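Gamma-glutamyltranspeptidase (Streptomyces lincolnensis, PDB 6J3A) probably cleaves and transfers gamma-glutamyl or similar acyl groups, as an LmbA-like member of the N-terminal nucleophile (Ntn) hydrolase superfamily. Local coordinates at residues Ala435-Ser439 with Leu483-Ile487; Gln278-Gln284 with Asp315-Tyr320; Val72-Gly77 with Ala255-Pro260. All blocks are in the same frame, centred on the assembly; numbering follows the deposited sequence.

Contact 1 of 3, residues Ala435-Ser439 with Leu483-Ile487; sequences AATPS and LTPSI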
# COMPACT_ATOMS: atom_id res chain seq x y z
N ALA A 435 10.69 1.06 16.47
CA ALA A 435 9.34 1.65 16.55
C ALA A 435 9.46 3.02 17.21
O ALA A 435 9.95 3.12 18.33
CB ALA A 435 8.40 0.76 17.35
N ALA A 436 9.04 4.06 16.50
CA ALA A 436 9.20 5.44 16.99
C ALA A 436 7.91 6.19 16.83
O ALA A 436 7.21 6.04 15.83
CB ALA A 436 10.31 6.15 16.22
N THR A 437 7.61 7.04 17.81
CA THR A 437 6.41 7.85 17.81
C THR A 437 6.83 9.32 17.88
O THR A 437 6.81 9.90 18.95
CB THR A 437 5.52 7.46 19.02
OG1 THR A 437 5.17 6.07 18.91
CG2 THR A 437 4.24 8.26 19.08
N PRO A 438 7.25 9.91 16.74
CA PRO A 438 7.65 11.31 16.77
C PRO A 438 6.47 12.28 16.72
O PRO A 438 5.47 12.01 16.06
CB PRO A 438 8.53 11.46 15.53
CG PRO A 438 7.97 10.47 14.59
CD PRO A 438 7.56 9.30 15.43
N SER A 439 6.62 13.41 17.40
CA SER A 439 5.53 14.35 17.59
C SER A 439 6.07 15.70 18.02
O SER A 439 7.27 15.85 18.23
CB SER A 439 4.59 13.81 18.67
OG SER A 439 3.46 14.65 18.84
N LEU A 483 3.43 10.03 23.97
CA LEU A 483 4.14 9.30 22.93
C LEU A 483 4.61 7.96 23.45
O LEU A 483 5.38 7.89 24.41
CB LEU A 483 5.34 10.13 22.45
CG LEU A 483 5.06 11.61 22.15
CD1 LEU A 483 6.27 12.24 21.50
CD2 LEU A 483 3.78 11.82 21.33
N THR A 484 4.18 6.89 22.78
CA THR A 484 4.32 5.56 23.33
C THR A 484 4.38 4.46 22.26
O THR A 484 3.38 3.78 21.99
CB THR A 484 3.22 5.28 24.37
OG1 THR A 484 3.35 3.93 24.82
CG2 THR A 484 1.81 5.53 23.82
N PRO A 485 5.56 4.26 21.66
CA PRO A 485 5.73 3.13 20.75
C PRO A 485 5.78 1.79 21.49
O PRO A 485 5.91 1.76 22.71
CB PRO A 485 7.06 3.42 20.05
CG PRO A 485 7.81 4.30 20.99
CD PRO A 485 6.82 5.00 21.87
N SER A 486 5.70 0.70 20.73
CA SER A 486 5.69 -0.65 21.29
C SER A 486 6.61 -1.57 20.51
O SER A 486 6.79 -1.42 19.29
CB SER A 486 4.28 -1.26 21.24
OG SER A 486 3.32 -0.38 21.80
N ILE A 487 7.19 -2.52 21.23
CA ILE A 487 7.81 -3.69 20.64
C ILE A 487 7.29 -4.91 21.40
O ILE A 487 7.25 -4.92 22.62
CB ILE A 487 9.35 -3.60 20.63
CG1 ILE A 487 9.81 -2.61 19.55
CG2 ILE A 487 9.98 -4.97 20.38
CD1 ILE A 487 11.31 -2.50 19.36

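Contact 2 of 3, residues Gln278-Gln284 with Asp315-Tyr320; sequences QGPVLLQ and DREAWY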
# COMPACT_ATOMS: atom_id res chain seq x y z
N GLN A 278 3.35 7.72 28.99
CA GLN A 278 2.19 6.89 29.35
C GLN A 278 2.39 5.40 29.03
O GLN A 278 1.50 4.58 29.29
CB GLN A 278 0.90 7.38 28.66
CG GLN A 278 0.86 7.19 27.13
CD GLN A 278 -0.52 7.41 26.52
OE1 GLN A 278 -0.63 7.87 25.39
NE2 GLN A 278 -1.58 7.06 27.25
N GLY A 279 3.54 5.05 28.45
CA GLY A 279 3.82 3.70 27.96
C GLY A 279 3.33 2.57 28.83
O GLY A 279 2.59 1.68 28.37
N PRO A 280 3.72 2.59 30.11
CA PRO A 280 3.31 1.57 31.07
C PRO A 280 1.81 1.35 31.28
O PRO A 280 1.45 0.30 31.80
CB PRO A 280 3.97 2.05 32.35
CG PRO A 280 5.23 2.69 31.88
CD PRO A 280 4.78 3.45 30.67
N VAL A 281 0.96 2.29 30.86
CA VAL A 281 -0.48 2.13 31.02
C VAL A 281 -1.05 0.99 30.17
O VAL A 281 -2.08 0.40 30.53
CB VAL A 281 -1.23 3.46 30.77
CG1 VAL A 281 -1.55 3.69 29.29
CG2 VAL A 281 -2.51 3.51 31.58
N LEU A 282 -0.39 0.68 29.05
CA LEU A 282 -0.69 -0.51 28.24
C LEU A 282 -0.39 -1.77 29.06
O LEU A 282 -1.22 -2.68 29.16
CB LEU A 282 0.12 -0.52 26.93
CG LEU A 282 -0.35 -1.49 25.82
CD1 LEU A 282 0.02 -0.99 24.42
CD2 LEU A 282 0.15 -2.92 26.02
N LEU A 283 0.81 -1.79 29.64
CA LEU A 283 1.25 -2.89 30.48
C LEU A 283 0.30 -3.10 31.68
O LEU A 283 -0.05 -4.23 32.01
CB LEU A 283 2.71 -2.68 30.94
CG LEU A 283 3.79 -2.35 29.88
CD1 LEU A 283 5.18 -2.17 30.47
CD2 LEU A 283 3.84 -3.45 28.85
N GLN A 284 -0.14 -2.01 32.31
CA GLN A 284 -1.11 -2.09 33.42
C GLN A 284 -2.44 -2.68 32.99
O GLN A 284 -3.08 -3.41 33.74
CB GLN A 284 -1.34 -0.72 34.07
CG GLN A 284 -0.23 -0.30 35.02
CD GLN A 284 -0.66 0.71 36.06
OE1 GLN A 284 -0.05 1.76 36.19
NE2 GLN A 284 -1.71 0.38 36.82
N ASP A 315 -4.47 5.29 37.43
CA ASP A 315 -3.14 5.05 37.98
C ASP A 315 -2.09 5.87 37.24
O ASP A 315 -1.19 6.41 37.85
CB ASP A 315 -2.78 3.55 37.95
CG ASP A 315 -3.28 2.78 39.18
OD1 ASP A 315 -3.76 3.40 40.17
OD2 ASP A 315 -3.16 1.52 39.17
N ARG A 316 -2.24 5.97 35.91
CA ARG A 316 -1.41 6.86 35.10
C ARG A 316 -1.41 8.31 35.61
O ARG A 316 -0.36 8.92 35.81
CB ARG A 316 -1.87 6.83 33.65
CG ARG A 316 -0.99 7.65 32.71
CD ARG A 316 -1.66 7.91 31.37
NE ARG A 316 -2.56 9.07 31.41
CZ ARG A 316 -3.07 9.68 30.34
NH1 ARG A 316 -3.87 10.73 30.51
NH2 ARG A 316 -2.77 9.27 29.11
N GLU A 317 -2.61 8.84 35.83
CA GLU A 317 -2.78 10.20 36.32
C GLU A 317 -2.21 10.42 37.72
O GLU A 317 -1.55 11.43 37.99
CB GLU A 317 -4.27 10.57 36.34
CG GLU A 317 -4.53 12.04 36.63
CD GLU A 317 -3.78 12.96 35.69
OE1 GLU A 317 -3.86 12.74 34.46
OE2 GLU A 317 -3.07 13.86 36.16
N ALA A 318 -2.52 9.49 38.61
CA ALA A 318 -2.06 9.53 40.00
C ALA A 318 -0.56 9.35 40.17
O ALA A 318 0.06 10.04 40.97
CB ALA A 318 -2.79 8.49 40.83
N TRP A 319 0.02 8.42 39.42
CA TRP A 319 1.37 7.93 39.70
C TRP A 319 2.45 8.27 38.66
O TRP A 319 3.63 8.31 39.01
CB TRP A 319 1.33 6.41 39.96
CG TRP A 319 0.42 6.08 41.11
CD1 TRP A 319 -0.77 5.43 41.06
CD2 TRP A 319 0.62 6.44 42.47
NE1 TRP A 319 -1.32 5.34 42.31
CE2 TRP A 319 -0.49 5.96 43.20
CE3 TRP A 319 1.64 7.12 43.16
CZ2 TRP A 319 -0.61 6.14 44.58
CZ3 TRP A 319 1.52 7.31 44.52
CH2 TRP A 319 0.40 6.81 45.22
N TYR A 320 2.06 8.54 37.41
CA TYR A 320 3.07 8.68 36.33
C TYR A 320 3.61 10.08 36.25
O TYR A 320 2.93 11.06 36.58
CB TYR A 320 2.55 8.28 34.96
CG TYR A 320 2.22 6.81 34.75
CD1 TYR A 320 1.83 5.97 35.80
CD2 TYR A 320 2.25 6.26 33.46
CE1 TYR A 320 1.49 4.64 35.58
CE2 TYR A 320 1.91 4.93 33.24
CZ TYR A 320 1.53 4.13 34.30
OH TYR A 320 1.20 2.81 34.09

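Contact 3 of 3, residues Val72-Gly77 with Ala255-Pro260; sequences VRVLCG and ATYEAP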
# COMPACT_ATOMS: atom_id res chain seq x y z
N VAL A 72 16.34 -5.31 23.80
CA VAL A 72 15.38 -4.25 23.54
C VAL A 72 15.72 -3.04 24.44
O VAL A 72 15.83 -3.16 25.65
CB VAL A 72 13.92 -4.71 23.76
CG1 VAL A 72 12.93 -3.56 23.59
CG2 VAL A 72 13.57 -5.78 22.75
N ARG A 73 15.85 -1.89 23.80
CA ARG A 73 16.45 -0.71 24.39
C ARG A 73 15.61 0.50 23.98
O ARG A 73 15.09 0.55 22.87
CB ARG A 73 17.90 -0.62 23.89
CG ARG A 73 18.87 0.15 24.76
CD ARG A 73 19.28 -0.61 26.01
NE ARG A 73 20.20 0.21 26.80
CZ ARG A 73 20.21 0.34 28.13
NH1 ARG A 73 19.34 -0.31 28.91
NH2 ARG A 73 21.11 1.14 28.70
N VAL A 74 15.43 1.44 24.91
CA VAL A 74 14.69 2.70 24.68
C VAL A 74 15.69 3.84 24.49
O VAL A 74 16.64 3.95 25.25
CB VAL A 74 13.78 3.04 25.88
CG1 VAL A 74 13.21 4.45 25.78
CG2 VAL A 74 12.63 2.06 25.99
N LEU A 75 15.44 4.67 23.49
CA LEU A 75 16.21 5.89 23.25
C LEU A 75 15.29 7.08 23.48
O LEU A 75 14.39 7.35 22.69
CB LEU A 75 16.81 5.90 21.84
CG LEU A 75 17.55 7.17 21.38
CD1 LEU A 75 18.49 7.73 22.43
CD2 LEU A 75 18.32 6.87 20.11
N CYS A 76 15.51 7.76 24.60
CA CYS A 76 14.67 8.85 25.04
C CYS A 76 15.03 10.14 24.33
O CYS A 76 16.10 10.71 24.57
CB CYS A 76 14.79 9.07 26.55
SG CYS A 76 13.81 10.49 27.10
N GLY A 77 14.11 10.58 23.49
CA GLY A 77 14.19 11.89 22.84
C GLY A 77 13.07 12.80 23.28
O GLY A 77 12.67 13.69 22.53
N ALA A 255 19.81 13.41 24.34
CA ALA A 255 18.96 12.23 24.40
C ALA A 255 19.73 11.14 25.14
O ALA A 255 20.97 11.08 25.07
CB ALA A 255 18.61 11.79 23.00
N THR A 256 19.00 10.29 25.85
CA THR A 256 19.59 9.22 26.65
C THR A 256 18.96 7.87 26.33
O THR A 256 17.87 7.82 25.76
CB THR A 256 19.41 9.47 28.16
OG1 THR A 256 18.04 9.74 28.43
CG2 THR A 256 20.25 10.64 28.59
N TYR A 257 19.65 6.80 26.73
CA TYR A 257 19.19 5.42 26.57
C TYR A 257 18.61 4.88 27.88
O TYR A 257 19.02 5.30 28.95
CB TYR A 257 20.32 4.51 26.13
CG TYR A 257 20.74 4.62 24.68
CD1 TYR A 257 19.93 4.15 23.64
CD2 TYR A 257 21.99 5.16 24.33
CE1 TYR A 257 20.33 4.23 22.31
CE2 TYR A 257 22.40 5.25 23.01
CZ TYR A 257 21.57 4.78 22.00
OH TYR A 257 21.98 4.87 20.69
N GLU A 258 17.67 3.95 27.78
CA GLU A 258 17.03 3.33 28.94
C GLU A 258 16.61 1.89 28.69
O GLU A 258 16.44 1.48 27.54
CB GLU A 258 15.79 4.10 29.35
CG GLU A 258 16.13 5.40 30.02
CD GLU A 258 14.93 6.27 30.28
OE1 GLU A 258 13.78 5.76 30.25
OE2 GLU A 258 15.16 7.47 30.55
N ALA A 259 16.46 1.14 29.76
CA ALA A 259 15.81 -0.14 29.69
C ALA A 259 14.34 0.17 29.46
O ALA A 259 13.85 1.18 29.96
CB ALA A 259 15.99 -0.91 30.99
N PRO A 260 13.64 -0.69 28.70
CA PRO A 260 12.20 -0.54 28.56
C PRO A 260 11.46 -1.01 29.80
O PRO A 260 11.99 -1.80 30.57
CB PRO A 260 11.86 -1.46 27.40
CG PRO A 260 12.90 -2.53 27.47
CD PRO A 260 14.15 -1.83 27.92

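Contact 1 of 3, residues Ala435-Ser439 with Leu483-Ile487
The puckered pyrrolidine ring of P485 offers a face and a rim to residues 435-439. T437 OG1 sits over one face, 3.3 Å from P485 N and above the middle of the ring. As P485 N has no hydrogen to share, this is packing of oxygen on the ring. A435 O comes instead to the rim, near the mean plane, and packs 3.4 Å from P485 CB. T437 reaches the face because its OG1 stands anti to the carbonyl carbon (chi1 -60°). The same rotation sends its methyl CG2 toward L483, 4.0 Å from L483 CB. A435 CB faces the chain just beyond the proline and lies 3.3 Å from S486 O.

The two segments run antiparallel but share no hydrogen bond. A435 bonds instead to L64 of strand 61-66, and S486 to F498 of strand 493-499. The segments meet through side chains packed on each other and on backbone carbonyls, consistent with the stacked sheets of the Ntn alpha-beta-beta-alpha fold.

Farther along, the forked end of L483 packs against S439: L483 CD2 lies 3.4 Å from S439 CB, and L483 CD1 reaches T437 O at 3.5 Å. S439 OG turns to hydrogen bonds with R459 and T421, the first residue after the unmodelled residues 384-420, a gap that could reflect the self-processing usual in this family. On the other side of the 483-487 backbone, T484 OG1 is bonded to K272 and D507, and S486 OG also to K272.

Contact 2 of 3, residues Gln278-Gln284 with Asp315-Tyr320
Y320 and Q284 reach toward each other from opposite sides and meet through a hydrogen bond from Y320 OH to Q284 OE1, 2.7 Å long. The contact packs helix 280-288 against the C-terminal end of helix 299-319, next to helices 328-331 and 506-519. Y320 is the first residue to leave helix 299-319, and its ring swings back over the last turn: CG stands anti to its own carbonyl carbon (chi1 -67°), and R316 CA lies over one face of the ring, toward the rim. Q284 OE1 and V281 N approach the ring edge, while P280 slides past, its CB 3.7 Å from Y320 CE2. The hydroxyl does not meet the amide oxygen squarely, being tilted 25° out of the carbonyl plane.

Q284 gets there with an extended chain that leaves CG beside the backbone N (chi1 -79°). Its amide then works at both ends. Q284 NE2 donates to D315 OD2 over 3.0 Å, with the carboxylate oxygen lying almost in the amide plane and offering its anti lone pair. D315 has further partners in Y336, which also bonds OD2, and in the backbone N of G355 at OD1.

R316 bends along its chain, and its aliphatic part packs on residues 278-284: R316 CB is 4.0 Å from V281 CG2, and R316 CD is 3.8 Å from Q278 CB. The guanidinium beyond forms a salt bridge with D504.

With oxygen and nitrogen both engaged, the Q284 amide is fixed against turning over. The Y320-Q284-D315 chain passes hydrogen bonds in one direction toward a buried carboxylate, whose negative charge would probably polarise the amide and strengthen its oxygen as an acceptor for the tyrosine.

Contact 3 of 3, residues Val72-Gly77 with Ala255-Pro260
Antiparallel pairing of strands 73-77 and 256-258 builds part of the Ntn-type sheet framework. V74 with E258 and C76 with T256 form hydrogen-bonded pairs, with V74 N reaching E258 O at 2.8 Å and C76 N reaching T256 O at 2.6 Å. The non-hydrogen-bonded pair between them puts L75 against Y257: L75, its CG anti to the backbone N (chi1 175°), sets CD1 over one face of the ring in a CH-pi contact, 4.1 Å from the centroid.

R73 points away at its root but bends at chi2 (74°), laying its guanidinium over the peptide link after E258, with NH1 3.5 Å from E258 C; R73 CG lies 4.3 Å from Y257 CD1. An alanine here removes guanidinium and stem, which would probably leave the E258-A259 peptide uncovered on that side and the Y257 ring freer to shift. P260 CD packs 3.1 Å from V72 O, and P260 CB touches V74 CG2.

E258 reaches R478 and W276, whereas Y257 OH bonds D121 of helix 111-122, which also packs on L75 and A255. Strand 61-66 flanks 73-77 on its other edge, and V72 and P260 touch C271 of strand 268-272.

Along the chain the contacts follow in series: contact 3 closes first, then contact 2, then contact 1. Contact 1 lies nearest the middle of the chain, its centre about 12 Å from that of contact 3 and 16 Å from that of contact 2; contacts 2 and 3 are about 18 Å apart. Contacts 1 and 2 touch directly, T484 OG1 lying 3.2 Å from G279 CA, and both also pack on helix 506-519. Contacts 1 and 3 do not touch, but strand 61-66 joins them, bonding to both 73-77 and 433-436. Contact 2 thus sets a pair of helices against the strands of contacts 1 and 3, consistent with the layered Ntn fold.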